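Local coordinates for halotolerant alpha-type carbonic anhydrase (dCA II) (Dunaliella salina, PDB 1Y7W), which catalyses, as a zinc-dependent carbonic anhydrase, the reversible hydration of carbon dioxide to bicarbonate in a salt-tolerant green alga, at residues A[95-100]-A[188-193]; A[169-174]-A[216-221]; A[258-263]-A[270-275]. One frame throughout, in Å; residues are numbered along the deposited sequence.

Interaction 1: residues A[95-100]-A[188-193]; sequences VDLEQG and TQIEGK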
ATOM      1  N   VAL A  95      -5.426 -13.534  -4.367  1.00 20.31           N
ATOM      2  CA  VAL A  95      -4.138 -13.103  -3.821  1.00 20.62           C
ATOM      3  C   VAL A  95      -3.019 -13.749  -4.659  1.00 21.07           C
ATOM      4  O   VAL A  95      -3.206 -14.839  -5.227  1.00 20.53           O
ATOM      5  CB  VAL A  95      -4.041 -13.483  -2.337  1.00 20.16           C
ATOM      6  CG1 VAL A  95      -4.164 -14.996  -2.168  1.00 21.26           C
ATOM      7  CG2 VAL A  95      -2.711 -12.992  -1.746  1.00 19.95           C
ATOM      8  N   ASP A  96      -1.901 -13.045  -4.810  1.00 20.85           N
ATOM      9  CA  ASP A  96      -0.778 -13.615  -5.550  1.00 19.65           C
ATOM     10  C   ASP A  96       0.126 -14.236  -4.468  1.00 20.17           C
ATOM     11  O   ASP A  96       0.492 -13.570  -3.457  1.00 17.72           O
ATOM     12  CB  ASP A  96      -0.017 -12.518  -6.332  1.00 18.51           C
ATOM     13  CG  ASP A  96      -0.781 -12.019  -7.597  1.00 20.47           C
ATOM     14  OD1 ASP A  96      -1.864 -12.579  -7.925  1.00 21.27           O
ATOM     15  OD2 ASP A  96      -0.264 -11.061  -8.248  1.00 21.19           O
ATOM     16  N   LEU A  97       0.476 -15.511  -4.650  1.00 19.37           N
ATOM     17  CA  LEU A  97       1.314 -16.153  -3.665  1.00 20.67           C
ATOM     18  C   LEU A  97       2.804 -15.937  -3.965  1.00 19.55           C
ATOM     19  O   LEU A  97       3.518 -16.848  -4.409  1.00 20.89           O
ATOM     20  CB  LEU A  97       0.978 -17.654  -3.589  1.00 19.68           C
ATOM     21  CG  LEU A  97      -0.455 -17.914  -3.110  1.00 20.72           C
ATOM     22  CD1 LEU A  97      -0.639 -19.458  -2.891  1.00 18.12           C
ATOM     23  CD2 LEU A  97      -0.748 -17.115  -1.783  1.00 17.33           C
ATOM     24  N   GLU A  98       3.254 -14.702  -3.776  1.00 18.25           N
ATOM     25  CA  GLU A  98       4.658 -14.373  -3.974  1.00 18.79           C
ATOM     26  C   GLU A  98       4.922 -13.114  -3.182  1.00 18.44           C
ATOM     27  O   GLU A  98       4.039 -12.591  -2.474  1.00 17.92           O
ATOM     28  CB  GLU A  98       4.976 -14.140  -5.468  1.00 19.36           C
ATOM     29  CG  GLU A  98       4.194 -12.979  -6.107  1.00 21.17           C
ATOM     30  CD  GLU A  98       4.479 -12.847  -7.619  1.00 26.87           C
ATOM     31  OE1 GLU A  98       5.235 -13.672  -8.189  1.00 25.24           O
ATOM     32  OE2 GLU A  98       3.967 -11.877  -8.237  1.00 28.33           O
ATOM     33  N   GLN A  99       6.140 -12.632  -3.283  1.00 16.82           N
ATOM     34  CA  GLN A  99       6.521 -11.402  -2.563  1.00 17.21           C
ATOM     35  C   GLN A  99       5.451 -10.284  -2.661  1.00 16.90           C
ATOM     36  O   GLN A  99       4.957 -10.021  -3.768  1.00 17.14           O
ATOM     37  CB  GLN A  99       7.835 -10.886  -3.152  1.00 16.57           C
ATOM     38  CG  GLN A  99       8.469  -9.680  -2.400  1.00 17.65           C
ATOM     39  CD  GLN A  99       9.592  -9.035  -3.221  1.00 23.24           C
ATOM     40  OE1 GLN A  99      10.784  -9.278  -2.997  1.00 28.53           O
ATOM     41  NE2 GLN A  99       9.219  -8.229  -4.171  1.00 22.53           N
ATOM     42  N   GLY A 100       5.087  -9.667  -1.517  1.00 16.17           N
ATOM     43  CA  GLY A 100       4.123  -8.573  -1.501  1.00 15.68           C
ATOM     44  C   GLY A 100       2.658  -8.977  -1.371  1.00 16.14           C
ATOM     45  O   GLY A 100       1.819  -8.178  -0.971  1.00 18.01           O
ATOM     46  N   THR A 188      -4.922 -18.545   7.269  1.00 24.96           N
ATOM     47  CA  THR A 188      -5.662 -19.790   7.401  1.00 25.12           C
ATOM     48  C   THR A 188      -6.112 -20.270   6.048  1.00 25.22           C
ATOM     49  O   THR A 188      -5.995 -21.446   5.735  1.00 25.28           O
ATOM     50  CB  THR A 188      -6.900 -19.585   8.335  1.00 25.62           C
ATOM     51  OG1 THR A 188      -6.435 -19.339   9.669  1.00 28.94           O
ATOM     52  CG2 THR A 188      -7.790 -20.824   8.347  1.00 27.60           C
ATOM     53  N   GLN A 189      -6.653 -19.360   5.241  1.00 23.60           N
ATOM     54  CA  GLN A 189      -7.091 -19.721   3.921  1.00 22.92           C
ATOM     55  C   GLN A 189      -5.947 -20.214   3.057  1.00 24.16           C
ATOM     56  O   GLN A 189      -6.055 -21.216   2.345  1.00 24.29           O
ATOM     57  CB  GLN A 189      -7.713 -18.520   3.220  1.00 23.35           C
ATOM     58  CG  GLN A 189      -9.046 -18.053   3.795  1.00 24.97           C
ATOM     59  CD  GLN A 189      -9.536 -16.848   3.027  1.00 25.22           C
ATOM     60  OE1 GLN A 189      -9.969 -16.957   1.864  1.00 25.04           O
ATOM     61  NE2 GLN A 189      -9.421 -15.673   3.653  1.00 24.97           N
ATOM     62  N   ILE A 190      -4.860 -19.452   3.052  1.00 23.71           N
ATOM     63  CA  ILE A 190      -3.723 -19.845   2.236  1.00 25.11           C
ATOM     64  C   ILE A 190      -3.063 -21.157   2.724  1.00 26.24           C
ATOM     65  O   ILE A 190      -2.833 -22.058   1.944  1.00 26.11           O
ATOM     66  CB  ILE A 190      -2.689 -18.688   2.177  1.00 24.44           C
ATOM     67  CG1 ILE A 190      -3.286 -17.549   1.311  1.00 25.74           C
ATOM     68  CG2 ILE A 190      -1.396 -19.159   1.481  1.00 24.00           C
ATOM     69  CD1 ILE A 190      -2.446 -16.247   1.335  1.00 26.87           C
ATOM     70  N   GLU A 191      -2.766 -21.238   4.007  1.00 28.73           N
ATOM     71  CA  GLU A 191      -2.105 -22.403   4.540  1.00 31.39           C
ATOM     72  C   GLU A 191      -2.964 -23.637   4.272  1.00 31.79           C
ATOM     73  O   GLU A 191      -2.442 -24.727   4.024  1.00 31.86           O
ATOM     74  CB  GLU A 191      -1.812 -22.164   6.025  1.00 33.24           C
ATOM     75  CG  GLU A 191      -0.682 -21.100   6.189  1.00 33.93           C
ATOM     76  CD  GLU A 191      -0.111 -21.006   7.611  1.00 36.38           C
ATOM     77  OE1 GLU A 191       0.952 -20.332   7.784  1.00 37.47           O
ATOM     78  OE2 GLU A 191      -0.717 -21.592   8.545  1.00 35.42           O
ATOM     79  N   GLY A 192      -4.278 -23.430   4.252  1.00 30.72           N
ATOM     80  CA  GLY A 192      -5.198 -24.503   3.986  1.00 29.74           C
ATOM     81  C   GLY A 192      -5.110 -24.968   2.545  1.00 30.54           C
ATOM     82  O   GLY A 192      -5.116 -26.169   2.311  1.00 31.05           O
ATOM     83  N   LYS A 193      -5.043 -24.051   1.575  1.00 29.04           N
ATOM     84  CA  LYS A 193      -4.944 -24.412   0.149  1.00 28.90           C
ATOM     85  C   LYS A 193      -3.575 -25.030  -0.204  1.00 28.25           C
ATOM     86  O   LYS A 193      -3.437 -25.858  -1.127  1.00 28.66           O
ATOM     87  CB  LYS A 193      -5.211 -23.166  -0.739  1.00 29.01           C
ATOM     88  CG  LYS A 193      -6.679 -22.715  -0.714  1.00 30.45           C
ATOM     89  CD  LYS A 193      -6.926 -21.486  -1.577  1.00 31.94           C
ATOM     90  CE  LYS A 193      -8.425 -21.062  -1.547  1.00 33.64           C
ATOM     91  NZ  LYS A 193      -8.970 -20.836  -2.961  1.00 34.94           N
TER
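Ile190, on helix 181-195, meets the loop 95-100 through Leu97 and Val95, and the whole contact is a cluster of methyl and methylene groups. Leu97 does its touching with CD2 alone: this methyl lies 3.7 Å from Ile190 CD1 and 3.9 Å from Ile190 CG2, near both branches of the isoleucine at once. The two side chains run antiparallel past one another, and CD2 also approaches Ile190 CG1. Leu97 is the centre of an inverse gamma turn, a tight reversal just after strand 94-95, from which its side chain is directed at the helix. In the carbonic anhydrase fold the contact thus ties a surface helix to a loop beside the central sheet, and all three touching residues are buried. Val95 approaches Ile190 differently, tip to tip, with its CG1 4.1 Å from Ile190 CD1. With chi1 at 60° this methyl is flanked by both the backbone N and the carbonyl carbon, a hindered rotamer for valine, and it is this branch that reaches the helix. Val206 touches both Val95 and Leu97, while Met101 and Leu258 pack against Ile190.

Interaction 2: residues A[169-174]-A[216-221]; sequences IGIMYK and QLLPSS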
ATOM      1  N   ILE A 169      -3.505   4.415   0.242  1.00 14.52           N
ATOM      2  CA  ILE A 169      -3.756   4.427   1.661  1.00 15.11           C
ATOM      3  C   ILE A 169      -2.726   3.504   2.275  1.00 15.81           C
ATOM      4  O   ILE A 169      -2.566   2.381   1.820  1.00 17.11           O
ATOM      5  CB  ILE A 169      -5.172   3.940   1.954  1.00 15.13           C
ATOM      6  CG1 ILE A 169      -6.130   5.092   1.559  1.00 16.24           C
ATOM      7  CG2 ILE A 169      -5.341   3.590   3.409  1.00 16.32           C
ATOM      8  CD1 ILE A 169      -7.633   4.745   1.518  1.00 16.83           C
ATOM      9  N   GLY A 170      -2.021   3.989   3.288  1.00 15.62           N
ATOM     10  CA  GLY A 170      -0.975   3.161   3.881  1.00 15.45           C
ATOM     11  C   GLY A 170      -1.422   2.836   5.286  1.00 16.04           C
ATOM     12  O   GLY A 170      -1.794   3.760   5.994  1.00 17.23           O
ATOM     13  N   ILE A 171      -1.383   1.562   5.672  1.00 16.78           N
ATOM     14  CA  ILE A 171      -1.813   1.115   6.992  1.00 16.16           C
ATOM     15  C   ILE A 171      -0.690   0.302   7.636  1.00 17.93           C
ATOM     16  O   ILE A 171      -0.197  -0.628   7.028  1.00 16.84           O
ATOM     17  CB  ILE A 171      -3.080   0.246   6.860  1.00 18.28           C
ATOM     18  CG1 ILE A 171      -4.241   1.166   6.387  1.00 19.65           C
ATOM     19  CG2 ILE A 171      -3.491  -0.400   8.238  1.00 18.71           C
ATOM     20  CD1 ILE A 171      -5.453   0.397   5.769  1.00 18.99           C
ATOM     21  N   MET A 172      -0.311   0.666   8.877  1.00 17.98           N
ATOM     22  CA  MET A 172       0.773  -0.028   9.598  1.00 16.34           C
ATOM     23  C   MET A 172       0.251  -1.115  10.544  1.00 16.11           C
ATOM     24  O   MET A 172      -0.882  -1.048  11.022  1.00 14.80           O
ATOM     25  CB  MET A 172       1.521   0.989  10.484  1.00 17.80           C
ATOM     26  CG  MET A 172       2.069   2.168   9.719  1.00 18.44           C
ATOM     27  SD  MET A 172       3.328   1.566   8.562  1.00 17.90           S
ATOM     28  CE  MET A 172       4.116   3.131   8.086  1.00 16.54           C
ATOM     29  N   TYR A 173       1.114  -2.079  10.847  1.00 16.20           N
ATOM     30  CA  TYR A 173       0.804  -3.106  11.822  1.00 15.82           C
ATOM     31  C   TYR A 173       1.988  -3.136  12.778  1.00 17.74           C
ATOM     32  O   TYR A 173       3.122  -3.191  12.311  1.00 19.14           O
ATOM     33  CB  TYR A 173       0.726  -4.487  11.217  1.00 16.37           C
ATOM     34  CG  TYR A 173      -0.393  -4.650  10.235  1.00 17.29           C
ATOM     35  CD1 TYR A 173      -0.315  -4.057   8.958  1.00 17.60           C
ATOM     36  CD2 TYR A 173      -1.552  -5.384  10.582  1.00 20.19           C
ATOM     37  CE1 TYR A 173      -1.408  -4.195   8.038  1.00 18.87           C
ATOM     38  CE2 TYR A 173      -2.629  -5.528   9.684  1.00 19.19           C
ATOM     39  CZ  TYR A 173      -2.545  -4.927   8.418  1.00 20.84           C
ATOM     40  OH  TYR A 173      -3.623  -5.046   7.558  1.00 20.95           O
ATOM     41  N   LYS A 174       1.722  -3.028  14.075  1.00 18.74           N
ATOM     42  CA  LYS A 174       2.796  -3.144  15.068  1.00 19.63           C
ATOM     43  C   LYS A 174       2.795  -4.576  15.660  1.00 20.13           C
ATOM     44  O   LYS A 174       1.749  -5.266  15.715  1.00 20.17           O
ATOM     45  CB  LYS A 174       2.593  -2.141  16.213  1.00 20.92           C
ATOM     46  CG  LYS A 174       1.333  -2.357  17.027  1.00 23.64           C
ATOM     47  CD  LYS A 174       1.305  -1.451  18.276  1.00 27.00           C
ATOM     48  CE  LYS A 174      -0.019  -1.643  19.064  1.00 28.92           C
ATOM     49  NZ  LYS A 174      -0.171  -0.691  20.244  1.00 29.88           N
ATOM     50  N   GLN A 216     -12.170  -4.932   8.116  1.00 21.30           N
ATOM     51  CA  GLN A 216     -10.979  -5.737   8.059  1.00 21.91           C
ATOM     52  C   GLN A 216      -9.659  -5.029   7.771  1.00 21.37           C
ATOM     53  O   GLN A 216      -8.619  -5.529   8.181  1.00 21.77           O
ATOM     54  CB  GLN A 216     -11.179  -6.860   7.040  1.00 22.06           C
ATOM     55  CG  GLN A 216     -12.273  -7.832   7.528  1.00 24.20           C
ATOM     56  CD  GLN A 216     -12.454  -8.984   6.572  1.00 26.74           C
ATOM     57  OE1 GLN A 216     -13.029  -8.821   5.495  1.00 26.35           O
ATOM     58  NE2 GLN A 216     -11.941 -10.174   6.956  1.00 24.59           N
ATOM     59  N   LEU A 217      -9.721  -3.896   7.060  1.00 21.97           N
ATOM     60  CA  LEU A 217      -8.516  -3.181   6.650  1.00 20.40           C
ATOM     61  C   LEU A 217      -8.284  -1.833   7.317  1.00 21.43           C
ATOM     62  O   LEU A 217      -7.205  -1.609   7.831  1.00 21.94           O
ATOM     63  CB  LEU A 217      -8.496  -3.037   5.127  1.00 20.31           C
ATOM     64  CG  LEU A 217      -8.660  -4.297   4.252  1.00 20.12           C
ATOM     65  CD1 LEU A 217      -8.670  -3.858   2.820  1.00 18.58           C
ATOM     66  CD2 LEU A 217      -7.562  -5.365   4.498  1.00 18.50           C
ATOM     67  N   LEU A 218      -9.281  -0.941   7.352  1.00 20.93           N
ATOM     68  CA  LEU A 218      -9.037   0.362   7.961  1.00 21.48           C
ATOM     69  C   LEU A 218      -8.758   0.223   9.434  1.00 22.12           C
ATOM     70  O   LEU A 218      -9.375  -0.611  10.113  1.00 22.62           O
ATOM     71  CB  LEU A 218     -10.218   1.308   7.773  1.00 22.99           C
ATOM     72  CG  LEU A 218     -10.574   1.724   6.355  1.00 23.75           C
ATOM     73  CD1 LEU A 218     -11.410   3.022   6.484  1.00 23.83           C
ATOM     74  CD2 LEU A 218      -9.328   2.037   5.527  1.00 25.89           C
ATOM     75  N   PRO A 219      -7.834   1.053   9.973  1.00 21.41           N
ATOM     76  CA  PRO A 219      -7.528   0.939  11.399  1.00 21.80           C
ATOM     77  C   PRO A 219      -8.585   1.559  12.295  1.00 24.21           C
ATOM     78  O   PRO A 219      -9.549   2.157  11.817  1.00 20.76           O
ATOM     79  CB  PRO A 219      -6.169   1.618  11.539  1.00 23.38           C
ATOM     80  CG  PRO A 219      -6.145   2.611  10.418  1.00 22.33           C
ATOM     81  CD  PRO A 219      -6.913   1.970   9.272  1.00 20.42           C
ATOM     82  N   SER A 220      -8.379   1.427  13.604  1.00 25.66           N
ATOM     83  CA  SER A 220      -9.341   1.926  14.568  1.00 29.44           C
ATOM     84  C   SER A 220      -9.547   3.442  14.630  1.00 32.02           C
ATOM     85  O   SER A 220     -10.590   3.896  15.125  1.00 34.18           O
ATOM     86  CB  SER A 220      -9.010   1.380  15.965  1.00 31.30           C
ATOM     87  OG  SER A 220      -7.641   1.626  16.300  1.00 34.30           O
ATOM     88  N   SER A 221      -8.602   4.228  14.109  1.00 29.37           N
ATOM     89  CA  SER A 221      -8.754   5.676  14.113  1.00 26.93           C
ATOM     90  C   SER A 221      -8.544   6.142  12.687  1.00 26.09           C
ATOM     91  O   SER A 221      -7.840   5.491  11.902  1.00 23.03           O
ATOM     92  CB  SER A 221      -7.739   6.316  15.072  1.00 26.64           C
ATOM     93  OG  SER A 221      -7.375   7.605  14.642  1.00 28.06           O
TER
HETATM   94  O   HOH W   1      -5.808  -6.071   8.345  1.00 23.41           O
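The backbones of segment 169-174 of strand 166-175 and of segment 216-221, on and after the short helix 213-217, come nearest at Ile171 and Pro219, whose CA atoms are 7.2 Å apart. Ile171 carries the contact from the strand. Its CG1 lies beside the backbone N and anti to the carbonyl carbon (chi1 -68°), and from there CD1 extends to the carbonyl of Leu217, stopping 3.4 Å from Leu217 O. The same methyl meets Leu218, with Ile171 CD1 4.2 Å from Leu218 CD2; although the Leu218 side chain sets out away from the strand, its end turns back toward it. Pro219 crosses the isoleucine at a slant, its ring CD 4.0 Å from Ile171 CG1. A polar link runs through a water molecule. Tyr173 OH donates to this water at 2.5 Å, and the water, lying at the ring edge in the plane of the tyrosine, donates in turn to Gln216 O at 2.9 Å. A buried phenol and a backbone carbonyl are thereby joined without touching directly. In the central sheet, strand 166-175 runs between strands 147-155 and 240-251. Leu149 of the former touches Ile171, Arg249 of the latter hydrogen-bonds to Leu217 O and Leu218 O, and Phe182 of helix 181-195 packs on Leu217.

Interaction 3: residues A[258-263]-A[270-275]; sequences LFVDVT and ADVVNN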
ATOM      1  N   LEU A 258       3.768 -16.136   7.470  1.00 18.99           N
ATOM      2  CA  LEU A 258       3.069 -16.356   6.193  1.00 19.64           C
ATOM      3  C   LEU A 258       3.849 -15.668   5.046  1.00 18.65           C
ATOM      4  O   LEU A 258       4.017 -16.242   3.965  1.00 19.12           O
ATOM      5  CB  LEU A 258       1.651 -15.768   6.240  1.00 18.66           C
ATOM      6  CG  LEU A 258       0.915 -15.641   4.876  1.00 19.36           C
ATOM      7  CD1 LEU A 258       0.457 -17.038   4.443  1.00 22.51           C
ATOM      8  CD2 LEU A 258      -0.310 -14.753   4.996  1.00 20.67           C
ATOM      9  N   PHE A 259       4.300 -14.432   5.287  1.00 18.16           N
ATOM     10  CA  PHE A 259       5.026 -13.687   4.260  1.00 18.66           C
ATOM     11  C   PHE A 259       6.328 -14.336   3.831  1.00 19.31           C
ATOM     12  O   PHE A 259       6.671 -14.333   2.633  1.00 19.18           O
ATOM     13  CB  PHE A 259       5.224 -12.225   4.711  1.00 18.36           C
ATOM     14  CG  PHE A 259       3.919 -11.491   4.869  1.00 19.81           C
ATOM     15  CD1 PHE A 259       3.393 -11.209   6.118  1.00 18.99           C
ATOM     16  CD2 PHE A 259       3.189 -11.133   3.736  1.00 20.88           C
ATOM     17  CE1 PHE A 259       2.168 -10.579   6.251  1.00 21.18           C
ATOM     18  CE2 PHE A 259       1.960 -10.496   3.850  1.00 21.18           C
ATOM     19  CZ  PHE A 259       1.448 -10.215   5.121  1.00 21.64           C
ATOM     20  N   VAL A 260       7.059 -14.907   4.784  1.00 20.22           N
ATOM     21  CA  VAL A 260       8.297 -15.605   4.427  1.00 22.68           C
ATOM     22  C   VAL A 260       7.998 -16.881   3.640  1.00 21.61           C
ATOM     23  O   VAL A 260       8.600 -17.170   2.594  1.00 21.59           O
ATOM     24  CB  VAL A 260       9.086 -16.060   5.683  1.00 23.97           C
ATOM     25  CG1 VAL A 260      10.450 -16.584   5.254  1.00 25.81           C
ATOM     26  CG2 VAL A 260       9.217 -14.982   6.608  1.00 23.47           C
ATOM     27  N   ASP A 261       7.073 -17.679   4.167  1.00 23.71           N
ATOM     28  CA  ASP A 261       6.718 -18.920   3.500  1.00 23.57           C
ATOM     29  C   ASP A 261       6.321 -18.704   2.022  1.00 23.53           C
ATOM     30  O   ASP A 261       6.801 -19.386   1.118  1.00 23.01           O
ATOM     31  CB  ASP A 261       5.587 -19.606   4.260  1.00 25.84           C
ATOM     32  CG  ASP A 261       6.044 -20.212   5.615  1.00 28.08           C
ATOM     33  OD1 ASP A 261       5.141 -20.556   6.394  1.00 28.88           O
ATOM     34  OD2 ASP A 261       7.278 -20.333   5.908  1.00 29.15           O
ATOM     35  N   VAL A 262       5.438 -17.746   1.794  1.00 21.60           N
ATOM     36  CA  VAL A 262       4.952 -17.421   0.478  1.00 21.37           C
ATOM     37  C   VAL A 262       6.046 -16.810  -0.369  1.00 20.88           C
ATOM     38  O   VAL A 262       6.275 -17.223  -1.525  1.00 20.60           O
ATOM     39  CB  VAL A 262       3.743 -16.425   0.637  1.00 20.83           C
ATOM     40  CG1 VAL A 262       3.292 -15.849  -0.733  1.00 21.95           C
ATOM     41  CG2 VAL A 262       2.584 -17.204   1.342  1.00 21.42           C
ATOM     42  N   THR A 263       6.778 -15.853   0.206  1.00 20.60           N
ATOM     43  CA  THR A 263       7.796 -15.179  -0.598  1.00 19.91           C
ATOM     44  C   THR A 263       8.935 -16.094  -1.052  1.00 21.18           C
ATOM     45  O   THR A 263       9.313 -16.087  -2.244  1.00 20.45           O
ATOM     46  CB  THR A 263       8.406 -13.926   0.151  1.00 20.55           C
ATOM     47  OG1 THR A 263       7.375 -12.936   0.363  1.00 18.12           O
ATOM     48  CG2 THR A 263       9.551 -13.297  -0.689  1.00 19.36           C
ATOM     49  N   ALA A 270      14.080 -14.386  -3.826  1.00 33.47           N
ATOM     50  CA  ALA A 270      13.297 -13.188  -3.574  1.00 30.20           C
ATOM     51  C   ALA A 270      13.770 -12.480  -2.315  1.00 30.79           C
ATOM     52  O   ALA A 270      14.380 -13.097  -1.424  1.00 28.52           O
ATOM     53  CB  ALA A 270      11.797 -13.571  -3.475  1.00 29.37           C
ATOM     54  N   ASP A 271      13.522 -11.171  -2.245  1.00 30.44           N
ATOM     55  CA  ASP A 271      13.903 -10.426  -1.047  1.00 29.58           C
ATOM     56  C   ASP A 271      12.707 -10.534  -0.123  1.00 28.18           C
ATOM     57  O   ASP A 271      11.568 -10.164  -0.481  1.00 28.03           O
ATOM     58  CB  ASP A 271      14.180  -8.947  -1.364  1.00 31.70           C
ATOM     59  CG  ASP A 271      15.452  -8.756  -2.183  1.00 34.70           C
ATOM     60  OD1 ASP A 271      16.548  -9.154  -1.688  1.00 37.35           O
ATOM     61  OD2 ASP A 271      15.344  -8.233  -3.314  1.00 33.48           O
ATOM     62  N   VAL A 272      12.961 -11.010   1.084  1.00 25.43           N
ATOM     63  CA  VAL A 272      11.892 -11.185   2.038  1.00 23.58           C
ATOM     64  C   VAL A 272      11.532  -9.853   2.693  1.00 20.78           C
ATOM     65  O   VAL A 272      10.439  -9.712   3.203  1.00 19.48           O
ATOM     66  CB  VAL A 272      12.320 -12.203   3.097  1.00 25.14           C
ATOM     67  CG1 VAL A 272      11.255 -12.372   4.119  1.00 29.87           C
ATOM     68  CG2 VAL A 272      12.575 -13.554   2.436  1.00 29.14           C
ATOM     69  N   VAL A 273      12.451  -8.892   2.702  1.00 17.96           N
ATOM     70  CA  VAL A 273      12.174  -7.586   3.317  1.00 16.80           C
ATOM     71  C   VAL A 273      12.058  -6.610   2.086  1.00 18.21           C
ATOM     72  O   VAL A 273      13.067  -6.153   1.518  1.00 19.25           O
ATOM     73  CB  VAL A 273      13.323  -7.149   4.266  1.00 17.64           C
ATOM     74  CG1 VAL A 273      12.907  -5.882   5.027  1.00 16.37           C
ATOM     75  CG2 VAL A 273      13.622  -8.280   5.314  1.00 13.57           C
ATOM     76  N   ASN A 274      10.823  -6.291   1.692  1.00 15.39           N
ATOM     77  CA  ASN A 274      10.640  -5.502   0.465  1.00 15.75           C
ATOM     78  C   ASN A 274      10.242  -4.049   0.611  1.00 15.10           C
ATOM     79  O   ASN A 274       9.173  -3.610   0.109  1.00 16.07           O
ATOM     80  CB  ASN A 274       9.619  -6.251  -0.420  1.00 14.76           C
ATOM     81  CG  ASN A 274       8.243  -6.357   0.231  1.00 16.58           C
ATOM     82  OD1 ASN A 274       8.139  -6.448   1.459  1.00 13.98           O
ATOM     83  ND2 ASN A 274       7.167  -6.377  -0.592  1.00 13.47           N
ATOM     84  N   ASN A 275      11.046  -3.295   1.358  1.00 14.69           N
ATOM     85  CA  ASN A 275      10.807  -1.873   1.528  1.00 15.41           C
ATOM     86  C   ASN A 275      11.845  -1.005   0.815  1.00 15.93           C
ATOM     87  O   ASN A 275      13.073  -1.269   0.862  1.00 15.49           O
ATOM     88  CB  ASN A 275      10.816  -1.469   3.019  1.00 14.80           C
ATOM     89  CG  ASN A 275      12.182  -1.740   3.671  1.00 15.52           C
ATOM     90  OD1 ASN A 275      12.709  -2.815   3.517  1.00 14.35           O
ATOM     91  ND2 ASN A 275      12.730  -0.770   4.370  1.00 15.26           N
TER
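Helix 253-266 and the loop that follows it fold back on one another here, close to the surface, and the loop then runs on toward the zinc site, where Asn274 O accepts a hydrogen bond from the zinc ligand His132. Thr263 is the pivot. Its CG2 sits 3.6 Å from Ala270 CB and 3.7 Å from Asp271 O, so that one methyl packs against both a side chain and a backbone carbonyl of the returning loop. Its hydroxyl, on the other branch, lies beside the backbone N (chi1 -64°) and donates to Phe259 O one turn back, with OG1 2.8 Å from that oxygen. That carbonyl oxygen also accepts from Thr263 N, and the two donors reach it from opposite faces of the carbonyl plane, the hydroxyl tilted 27° out of it. Nearly one turn earlier, Val260 and Val272 pass at an angle, Val260 CG2 lying 4.1 Å from Val272 CG1. With an alanine at Thr263, the space beside Ala270 CB would probably be left unfilled and Phe259 O would lose its hydroxyl donor. On the loop, Asp271 directs its side chain away from the helix, and its OD2 accepts from Tyr25 N. Threonine therefore divides its work: the polar branch is satisfied within its own helix, which leaves the methyl to meet the loop by van der Waals packing.

In the fold
Interactions 1 and 3 are neighbours, their centres 12 Å apart, and they touch: Val262 CG1 of helix 253-266 packs on the backbone of Leu97 and Glu98, and Gln99 lies against Thr263. The centre of interaction 2, on strand 166-175 of the central sheet, is about 20 Å from the centre of each. That strand is followed in the chain by helix 181-195, which supplies interaction 1, so the segments of interactions 1 and 2 alternate along the sequence, whereas interaction 3 opens only after both have closed. Interactions 1 and 2 join elements far apart in the sequence, around the sheet that carries the zinc ligands, whereas interaction 3 folds a helix onto the loop that follows it.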